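PDB 3OO8: ABC transporter binding protein AcbH from Actinoplanes, which serves as the extracellular solute receptor of a bacterial ABC transporter, binding beta-D-galactopyranose with an exclusive preference for that sugar. Local coordinates for residues A[30-35]-A[301-306]; A[88-93]-A[367-372]; A[164-169]-A[229-234]. The protein carries 2 engineered substitutions. All blocks are in the same frame, centred on the assembly; numbering follows the deposited sequence.

Contact 1 of 3, residues A[30-35]-A[301-306]; sequences ITFGSN and DGFILP
Phe32 reaches the flank of Phe303 with the far corner of its ring: CZ of Phe32 lies 3.4 Å from CD1 of Phe303. CE2 of Phe32 is almost as near to the same carbon, at 3.5 Å, so the outer bond of one ring straddles a single ring atom of the other. CD1 of Phe303 comes in at the rim of the Phe32 ring, close to its plane. The two rings stand nearly perpendicular, at 83°, with centroids 5.5 Å apart. Phe303 has CG anti to its carbonyl carbon (chi1 -54°), which holds its ring on the side facing Phe32. The backbones themselves stay well apart, Phe32 CA to Leu305 CA being 9.6 Å, because strand 85-89 runs between them; its Leu85 packs on Phe32 and its Thr87 on Phe303. Phenylalanine suits both places, since a long, flat, apolar group can lean over the intervening strand without carrying a polar atom into the interior. Phe45 of helix 39-56 meets Phe32 edge-to-face, and Ile322 of helix 312-322 touches Phe303, so helices bury both rings. Strand order 60-64, 30-34, 85-89, 301-304, 134-147, with 301-304 the antiparallel member, is the beta2-beta1-beta3-betan-beta4 topology of class 2 solute-binding proteins, in which this aromatic pair lies on one face of the sheet.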
loop_
_atom_site.group_PDB
_atom_site.type_symbol
_atom_site.label_atom_id
_atom_site.label_comp_id
_atom_site.label_asym_id
_atom_site.label_seq_id
_atom_site.Cartn_x
_atom_site.Cartn_y
_atom_site.Cartn_z
ATOM N N ILE A 30 27.225 13.046 -1.219
ATOM C CA ILE A 30 26.575 12.068 -0.342
ATOM C C ILE A 30 26.548 10.677 -0.955
ATOM O O ILE A 30 26.678 10.534 -2.159
ATOM C CB ILE A 30 25.143 12.513 0.051
ATOM C CG1 ILE A 30 24.193 12.495 -1.148
ATOM C CG2 ILE A 30 25.171 13.893 0.686
ATOM C CD1 ILE A 30 22.684 12.431 -0.777
ATOM N N THR A 31 26.379 9.649 -0.124
ATOM C CA THR A 31 26.078 8.327 -0.636
ATOM C C THR A 31 24.599 8.026 -0.411
ATOM O O THR A 31 23.965 8.570 0.492
ATOM C CB THR A 31 26.952 7.253 0.029
ATOM O OG1 THR A 31 26.842 7.356 1.457
ATOM C CG2 THR A 31 28.418 7.457 -0.406
ATOM N N PHE A 32 24.066 7.134 -1.241
ATOM C CA PHE A 32 22.643 6.840 -1.196
ATOM C C PHE A 32 22.461 5.336 -1.264
ATOM O O PHE A 32 22.823 4.703 -2.249
ATOM C CB PHE A 32 21.920 7.475 -2.400
ATOM C CG PHE A 32 20.534 7.937 -2.082
ATOM C CD1 PHE A 32 20.139 9.223 -2.395
ATOM C CD2 PHE A 32 19.609 7.062 -1.505
ATOM C CE1 PHE A 32 18.857 9.668 -2.092
ATOM C CE2 PHE A 32 18.308 7.502 -1.209
ATOM C CZ PHE A 32 17.950 8.830 -1.491
ATOM N N GLY A 33 21.895 4.763 -0.208
ATOM C CA GLY A 33 21.617 3.331 -0.188
ATOM C C GLY A 33 20.314 3.099 -0.903
ATOM O O GLY A 33 19.278 3.639 -0.492
ATOM N N SER A 34 20.360 2.318 -1.981
ATOM C CA SER A 34 19.195 2.096 -2.804
ATOM C C SER A 34 18.815 0.637 -3.024
ATOM O O SER A 34 19.641 -0.168 -3.440
ATOM C CB SER A 34 19.388 2.782 -4.166
ATOM O OG SER A 34 18.338 2.451 -5.063
ATOM N N ASN A 35 17.552 0.323 -2.768
ATOM C CA ASN A 35 16.982 -0.992 -3.035
ATOM C C ASN A 35 16.344 -1.056 -4.421
ATOM O O ASN A 35 15.649 -2.025 -4.756
ATOM C CB ASN A 35 16.001 -1.362 -1.909
ATOM C CG ASN A 35 14.769 -0.444 -1.882
ATOM O OD1 ASN A 35 14.568 0.326 -2.810
ATOM N ND2 ASN A 35 13.919 -0.571 -0.853
ATOM N N ASP A 301 6.246 4.420 -0.845
ATOM C CA ASP A 301 7.692 4.300 -0.805
ATOM C C ASP A 301 8.312 5.686 -0.597
ATOM O O ASP A 301 7.746 6.685 -1.049
ATOM C CB ASP A 301 8.245 3.700 -2.097
ATOM C CG ASP A 301 7.926 2.216 -2.251
ATOM O OD1 ASP A 301 7.284 1.614 -1.357
ATOM O OD2 ASP A 301 8.286 1.635 -3.306
ATOM N N GLY A 302 9.471 5.744 0.044
ATOM C CA GLY A 302 10.127 7.041 0.246
ATOM C C GLY A 302 11.563 6.874 0.666
ATOM O O GLY A 302 12.221 5.907 0.276
ATOM N N PHE A 303 12.056 7.845 1.432
ATOM C CA PHE A 303 13.474 7.894 1.790
ATOM C C PHE A 303 13.633 8.324 3.229
ATOM O O PHE A 303 12.797 9.067 3.759
ATOM C CB PHE A 303 14.205 8.883 0.877
ATOM C CG PHE A 303 13.977 8.571 -0.565
ATOM C CD1 PHE A 303 14.762 7.631 -1.189
ATOM C CD2 PHE A 303 12.923 9.176 -1.263
ATOM C CE1 PHE A 303 14.502 7.258 -2.520
ATOM C CE2 PHE A 303 12.653 8.828 -2.605
ATOM C CZ PHE A 303 13.462 7.879 -3.239
ATOM N N ILE A 304 14.690 7.794 3.832
ATOM C CA ILE A 304 15.035 8.089 5.219
ATOM C C ILE A 304 16.485 8.563 5.317
ATOM O O ILE A 304 17.302 8.379 4.400
ATOM C CB ILE A 304 14.906 6.846 6.112
ATOM C CG1 ILE A 304 15.824 5.719 5.587
ATOM C CG2 ILE A 304 13.432 6.451 6.227
ATOM C CD1 ILE A 304 15.803 4.418 6.420
ATOM N N LEU A 305 16.791 9.171 6.463
ATOM C CA LEU A 305 18.137 9.672 6.758
ATOM C C LEU A 305 18.737 8.907 7.957
ATOM O O LEU A 305 18.409 9.221 9.123
ATOM C CB LEU A 305 18.030 11.161 7.092
ATOM C CG LEU A 305 19.274 12.068 6.876
ATOM C CD1 LEU A 305 18.888 13.563 6.970
ATOM C CD2 LEU A 305 20.430 11.708 7.840
ATOM N N PRO A 306 19.594 7.912 7.692
ATOM C CA PRO A 306 20.166 7.095 8.776
ATOM C C PRO A 306 20.932 7.959 9.758
ATOM O O PRO A 306 21.752 8.777 9.332
ATOM C CB PRO A 306 21.116 6.160 8.038
ATOM C CG PRO A 306 20.419 5.954 6.673
ATOM C CD PRO A 306 19.959 7.372 6.371
#

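Contact 2 of 3, residues A[88-93]-A[367-372]; sequences WFAGYR and VSQFME. Engineered in segment 367-372: Glu372 (natural residue Asp).
Gly91 and Gln369 bring the two backbones together, their CA atoms 6.2 Å apart, at a place where each segment leaves a strand and turns into a helix. Gly91 and Phe370 occupy the N-cap positions of those helices. The backbone angles of Gly91 (phi 133°, psi -161°) would drive a side chain into the preceding carbonyl oxygen, which is why glycine belongs here. Beside it, CB of Ala90 stands over the flat face of the Gln369 amide, directly above CD at 3.5 Å, with OE1 of Gln369 3.6 Å and NE2 of Gln369 3.9 Å from that same methyl. A small residue such as alanine lets the amide come this close. The amide is turned back by a bend at its second torsion, which brings NE2 within 3.2 Å of Val367 O, a weak hydrogen bond at 132°. Its other end is held more firmly: OE1 of Gln369 accepts a hydrogen bond from the backbone N of Thr300, and a water lies 2.8 Å from both OE1 of Gln369 and O of Ala90. Glutamine fits because one group supplies a donor for its own segment and an acceptor for its neighbours. In this class 2 solute receptor the junction borders the galactose site, although no sugar is bound to this chain. Arg93 and position 372, here an engineered glutamate replacing aspartate, both belong to that site. The rim of the Trp88 indole meets one face of the Arg93 guanidinium, CZ2 of Trp88 standing 3.7 Å above the guanidinium plane and off toward its edge, and the opposite strand-to-helix turn sets Phe370 in a stack with Trp142, another galactose-binding residue.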
loop_
_atom_site.group_PDB
_atom_site.type_symbol
_atom_site.label_atom_id
_atom_site.label_comp_id
_atom_site.label_asym_id
_atom_site.label_seq_id
_atom_site.Cartn_x
_atom_site.Cartn_y
_atom_site.Cartn_z
ATOM N N TRP A 88 13.411 3.625 1.733
ATOM C CA TRP A 88 12.630 2.795 2.647
ATOM C C TRP A 88 11.148 3.014 2.334
ATOM O O TRP A 88 10.798 3.388 1.223
ATOM C CB TRP A 88 12.992 3.062 4.136
ATOM C CG TRP A 88 12.507 1.942 5.022
ATOM C CD1 TRP A 88 11.597 2.023 6.046
ATOM C CD2 TRP A 88 12.871 0.559 4.918
ATOM N NE1 TRP A 88 11.374 0.773 6.573
ATOM C CE2 TRP A 88 12.131 -0.144 5.900
ATOM C CE3 TRP A 88 13.728 -0.161 4.080
ATOM C CZ2 TRP A 88 12.226 -1.537 6.057
ATOM C CZ3 TRP A 88 13.843 -1.563 4.265
ATOM C CH2 TRP A 88 13.086 -2.213 5.239
ATOM N N PHE A 89 10.267 2.822 3.307
ATOM C CA PHE A 89 8.831 3.006 3.037
ATOM C C PHE A 89 8.092 3.161 4.361
ATOM O O PHE A 89 8.610 2.796 5.429
ATOM C CB PHE A 89 8.304 1.790 2.257
ATOM C CG PHE A 89 8.771 0.466 2.813
ATOM C CD1 PHE A 89 8.105 -0.159 3.878
ATOM C CD2 PHE A 89 9.870 -0.168 2.257
ATOM C CE1 PHE A 89 8.534 -1.391 4.368
ATOM C CE2 PHE A 89 10.308 -1.380 2.753
ATOM C CZ PHE A 89 9.659 -1.986 3.805
ATOM N N ALA A 90 6.887 3.712 4.288
ATOM C CA ALA A 90 6.068 3.921 5.469
ATOM C C ALA A 90 5.689 2.597 6.144
ATOM O O ALA A 90 5.660 1.526 5.511
ATOM C CB ALA A 90 4.808 4.762 5.110
ATOM N N GLY A 91 5.388 2.679 7.437
ATOM C CA GLY A 91 4.829 1.514 8.123
ATOM C C GLY A 91 5.497 1.218 9.439
ATOM O O GLY A 91 6.128 2.100 10.064
ATOM N N TYR A 92 5.294 -0.029 9.879
ATOM C CA TYR A 92 5.757 -0.448 11.191
ATOM C C TYR A 92 7.254 -0.287 11.389
ATOM O O TYR A 92 7.690 0.264 12.404
ATOM C CB TYR A 92 5.348 -1.907 11.409
ATOM C CG TYR A 92 5.599 -2.393 12.822
ATOM C CD1 TYR A 92 4.559 -2.401 13.755
ATOM C CD2 TYR A 92 6.864 -2.790 13.227
ATOM C CE1 TYR A 92 4.754 -2.857 15.059
ATOM C CE2 TYR A 92 7.084 -3.223 14.539
ATOM C CZ TYR A 92 6.023 -3.255 15.436
ATOM O OH TYR A 92 6.242 -3.684 16.739
ATOM N N ARG A 93 8.027 -0.746 10.414
ATOM C CA ARG A 93 9.494 -0.722 10.547
ATOM C C ARG A 93 10.065 0.697 10.583
ATOM O O ARG A 93 10.961 1.008 11.400
ATOM C CB ARG A 93 10.125 -1.616 9.498
ATOM C CG ARG A 93 9.832 -3.080 9.804
ATOM C CD ARG A 93 10.931 -3.972 9.304
ATOM N NE ARG A 93 10.682 -4.401 7.930
ATOM C CZ ARG A 93 11.514 -5.172 7.240
ATOM N NH1 ARG A 93 11.205 -5.535 5.999
ATOM N NH2 ARG A 93 12.654 -5.568 7.796
ATOM N N VAL A 367 -3.854 6.963 4.951
ATOM C CA VAL A 367 -3.666 5.756 4.143
ATOM C C VAL A 367 -2.835 4.766 4.925
ATOM O O VAL A 367 -1.831 5.129 5.551
ATOM C CB VAL A 367 -3.018 5.997 2.733
ATOM C CG1 VAL A 367 -3.997 6.744 1.813
ATOM C CG2 VAL A 367 -1.670 6.669 2.830
ATOM N N SER A 368 -3.290 3.517 4.900
ATOM C CA SER A 368 -2.532 2.442 5.500
ATOM C C SER A 368 -1.581 1.892 4.424
ATOM O O SER A 368 -1.616 2.353 3.276
ATOM C CB SER A 368 -3.495 1.423 6.113
ATOM O OG SER A 368 -4.453 1.010 5.127
ATOM N N GLN A 369 -0.735 0.921 4.779
ATOM C CA GLN A 369 0.395 0.580 3.909
ATOM C C GLN A 369 0.400 -0.884 3.493
ATOM O O GLN A 369 1.431 -1.355 3.001
ATOM C CB GLN A 369 1.688 0.804 4.691
ATOM C CG GLN A 369 1.857 2.239 5.195
ATOM C CD GLN A 369 1.780 3.264 4.053
ATOM O OE1 GLN A 369 2.437 3.114 3.028
ATOM N NE2 GLN A 369 1.010 4.330 4.252
ATOM N N PHE A 370 -0.749 -1.549 3.679
ATOM C CA PHE A 370 -0.940 -3.012 3.465
ATOM C C PHE A 370 -0.424 -3.768 4.680
ATOM O O PHE A 370 0.543 -3.358 5.306
ATOM C CB PHE A 370 -0.311 -3.509 2.153
ATOM C CG PHE A 370 -0.678 -4.937 1.809
ATOM C CD1 PHE A 370 -1.964 -5.276 1.383
ATOM C CD2 PHE A 370 0.295 -5.925 1.872
ATOM C CE1 PHE A 370 -2.275 -6.605 1.049
ATOM C CE2 PHE A 370 -0.022 -7.244 1.538
ATOM C CZ PHE A 370 -1.304 -7.570 1.131
ATOM N N MET A 371 -1.093 -4.859 5.029
ATOM C CA MET A 371 -0.744 -5.563 6.271
ATOM C C MET A 371 0.730 -5.922 6.389
ATOM O O MET A 371 1.317 -5.811 7.467
ATOM C CB MET A 371 -1.617 -6.810 6.442
ATOM C CG MET A 371 -1.408 -7.425 7.836
ATOM S SD MET A 371 -2.287 -9.003 8.050
ATOM C CE MET A 371 -4.003 -8.474 7.923
ATOM N N GLU A 372 1.348 -6.322 5.286
ATOM C CA GLU A 372 2.763 -6.693 5.316
ATOM C C GLU A 372 3.733 -5.586 5.750
ATOM O O GLU A 372 4.870 -5.885 6.165
ATOM C CB GLU A 372 3.176 -7.227 3.959
ATOM C CG GLU A 372 2.546 -8.550 3.658
ATOM C CD GLU A 372 3.475 -9.699 3.866
ATOM O OE1 GLU A 372 4.298 -9.676 4.828
ATOM O OE2 GLU A 372 3.374 -10.622 3.022
HETATM O O HOH W 1 4.711 1.546 2.916
#

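Contact 3 of 3, residues A[164-169]-A[229-234]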
loop_
_atom_site.group_PDB
_atom_site.type_symbol
_atom_site.label_atom_id
_atom_site.label_comp_id
_atom_site.label_asym_id
_atom_site.label_seq_id
_atom_site.Cartn_x
_atom_site.Cartn_y
_atom_site.Cartn_z
ATOM N N ALA A 164 -25.554 -1.479 -1.664
ATOM C CA ALA A 164 -25.623 -1.429 -3.138
ATOM C C ALA A 164 -24.641 -2.445 -3.714
ATOM O O ALA A 164 -24.914 -3.104 -4.729
ATOM C CB ALA A 164 -25.331 -0.032 -3.637
ATOM N N PHE A 165 -23.525 -2.626 -3.013
ATOM C CA PHE A 165 -22.469 -3.565 -3.409
ATOM C C PHE A 165 -22.974 -5.011 -3.413
ATOM O O PHE A 165 -22.747 -5.770 -4.364
ATOM C CB PHE A 165 -21.303 -3.371 -2.439
ATOM C CG PHE A 165 -20.053 -4.149 -2.785
ATOM C CD1 PHE A 165 -19.426 -3.988 -4.021
ATOM C CD2 PHE A 165 -19.468 -4.992 -1.850
ATOM C CE1 PHE A 165 -18.269 -4.658 -4.314
ATOM C CE2 PHE A 165 -18.299 -5.697 -2.148
ATOM C CZ PHE A 165 -17.691 -5.516 -3.388
ATOM N N ILE A 166 -23.699 -5.379 -2.363
ATOM C CA ILE A 166 -24.208 -6.725 -2.221
ATOM C C ILE A 166 -25.311 -6.890 -3.249
ATOM O O ILE A 166 -25.412 -7.944 -3.890
ATOM C CB ILE A 166 -24.665 -7.015 -0.797
ATOM C CG1 ILE A 166 -23.448 -7.016 0.134
ATOM C CG2 ILE A 166 -25.447 -8.343 -0.708
ATOM C CD1 ILE A 166 -22.362 -8.025 -0.219
ATOM N N ALA A 167 -26.112 -5.849 -3.437
ATOM C CA ALA A 167 -27.210 -5.939 -4.418
ATOM C C ALA A 167 -26.641 -6.147 -5.832
ATOM O O ALA A 167 -27.195 -6.921 -6.646
ATOM C CB ALA A 167 -28.099 -4.674 -4.351
ATOM N N LEU A 168 -25.539 -5.461 -6.123
ATOM C CA LEU A 168 -24.850 -5.606 -7.409
ATOM C C LEU A 168 -24.259 -7.001 -7.585
ATOM O O LEU A 168 -24.400 -7.639 -8.645
ATOM C CB LEU A 168 -23.763 -4.547 -7.535
ATOM C CG LEU A 168 -22.854 -4.586 -8.761
ATOM C CD1 LEU A 168 -23.662 -4.418 -10.066
ATOM C CD2 LEU A 168 -21.781 -3.542 -8.627
ATOM N N ALA A 169 -23.601 -7.488 -6.532
ATOM C CA ALA A 169 -23.039 -8.835 -6.525
ATOM C C ALA A 169 -24.145 -9.848 -6.796
ATOM O O ALA A 169 -23.956 -10.783 -7.575
ATOM C CB ALA A 169 -22.379 -9.123 -5.176
ATOM N N TRP A 229 -17.040 -10.739 6.435
ATOM C CA TRP A 229 -16.413 -11.491 5.352
ATOM C C TRP A 229 -17.230 -12.753 5.045
ATOM O O TRP A 229 -17.249 -13.220 3.895
ATOM C CB TRP A 229 -14.975 -11.862 5.730
ATOM C CG TRP A 229 -14.064 -12.187 4.578
ATOM C CD1 TRP A 229 -14.412 -12.706 3.331
ATOM C CD2 TRP A 229 -12.641 -12.127 4.593
ATOM N NE1 TRP A 229 -13.280 -12.912 2.579
ATOM C CE2 TRP A 229 -12.177 -12.561 3.324
ATOM C CE3 TRP A 229 -11.706 -11.706 5.556
ATOM C CZ2 TRP A 229 -10.817 -12.607 2.998
ATOM C CZ3 TRP A 229 -10.337 -11.754 5.234
ATOM C CH2 TRP A 229 -9.907 -12.175 3.957
ATOM N N ARG A 230 -17.897 -13.304 6.070
ATOM C CA ARG A 230 -18.758 -14.479 5.824
ATOM C C ARG A 230 -19.790 -14.126 4.775
ATOM O O ARG A 230 -20.109 -14.954 3.910
ATOM C CB ARG A 230 -19.415 -15.002 7.117
ATOM C CG ARG A 230 -18.417 -15.770 7.970
ATOM C CD ARG A 230 -18.940 -16.171 9.344
ATOM N NE ARG A 230 -20.242 -16.829 9.319
ATOM C CZ ARG A 230 -21.296 -16.419 10.025
ATOM N NH1 ARG A 230 -21.205 -15.360 10.828
ATOM N NH2 ARG A 230 -22.435 -17.086 9.949
ATOM N N GLU A 231 -20.319 -12.916 4.848
ATOM C CA GLU A 231 -21.287 -12.473 3.844
ATOM C C GLU A 231 -20.618 -12.285 2.486
ATOM O O GLU A 231 -21.068 -12.820 1.459
ATOM C CB GLU A 231 -21.997 -11.188 4.238
ATOM C CG GLU A 231 -22.882 -10.722 3.093
ATOM C CD GLU A 231 -23.794 -9.568 3.413
ATOM O OE1 GLU A 231 -23.472 -8.766 4.321
ATOM O OE2 GLU A 231 -24.827 -9.459 2.723
ATOM N N LEU A 232 -19.518 -11.537 2.486
ATOM C CA LEU A 232 -18.767 -11.249 1.266
ATOM C C LEU A 232 -18.374 -12.514 0.496
ATOM O O LEU A 232 -18.422 -12.524 -0.737
ATOM C CB LEU A 232 -17.495 -10.430 1.602
ATOM C CG LEU A 232 -16.626 -9.970 0.419
ATOM C CD1 LEU A 232 -17.324 -9.014 -0.527
ATOM C CD2 LEU A 232 -15.311 -9.378 0.920
ATOM N N ALA A 233 -17.953 -13.540 1.232
ATOM C CA ALA A 233 -17.432 -14.771 0.650
ATOM C C ALA A 233 -18.464 -15.484 -0.208
ATOM O O ALA A 233 -18.079 -16.260 -1.098
ATOM C CB ALA A 233 -16.907 -15.697 1.750
ATOM N N ALA A 234 -19.743 -15.215 0.041
ATOM C CA ALA A 234 -20.810 -15.786 -0.812
ATOM C C ALA A 234 -20.640 -15.341 -2.267
ATOM O O ALA A 234 -21.157 -15.995 -3.190
ATOM C CB ALA A 234 -22.180 -15.360 -0.308
#
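Helix-on-helix packing of modest extent joins helices 162-174 and 220-232, in the lobe of this class 2 solute-binding alpha/beta fold that contains strand 178-181, well away from the centre of the chain. Between segments 164-169 and 229-234 the closest CA atoms are those of Ile166 and Leu232, 7.9 Å apart. On the inner side, CE2 of Phe165 meets CD1 of Leu232 at 3.8 Å, the ring and the branched chain approaching at a slant. Both residues also rest on Leu180 of strand 178-181, so apolar side chains suit them: they fill the wedge between the two helices and the sheet. Toward the solvent side, Ile166 and Glu231 reach for each other from opposite directions. Glu231 is fully extended, with CG anti to the backbone N (chi1 175°), and this length carries its carboxylate across to the other helix. There OE1 of Glu231 accepts a hydrogen bond from NE1 of Trp162, a residue of helix 162-174 itself, which gives a glutamate a clear purpose at this spot. An alanine in place of Ile166 lacks both branches, which would probably leave a gap beside the carboxylate and let the Glu231 chain turn more freely. As it stands, OE2 of Glu231 lies against both branches of the isoleucine, 3.7 Å from CG2 of Ile166 and 3.8 Å from its CG1.

Contacts 1 and 2 meet in one sheet: strand 85-89, whose last two residues open segment 88-93, lies between the two strands of contact 1. Their centres are 16 Å apart, yet Gly302 N and Trp88 O approach to 3.0 Å, probably a hydrogen bond. Contact 2 is part of the galactose site, since it holds Arg93 and position 372, and its Gln369 side chain is about 4 Å from that of Arg373, whereas the Phe303 side chain of contact 1 is about 11 Å from those of His67 and Gln71. Contact 3 stands apart, its centre 28 Å from that of contact 2 and 43 Å from that of contact 1, across the chain's centre from the latter.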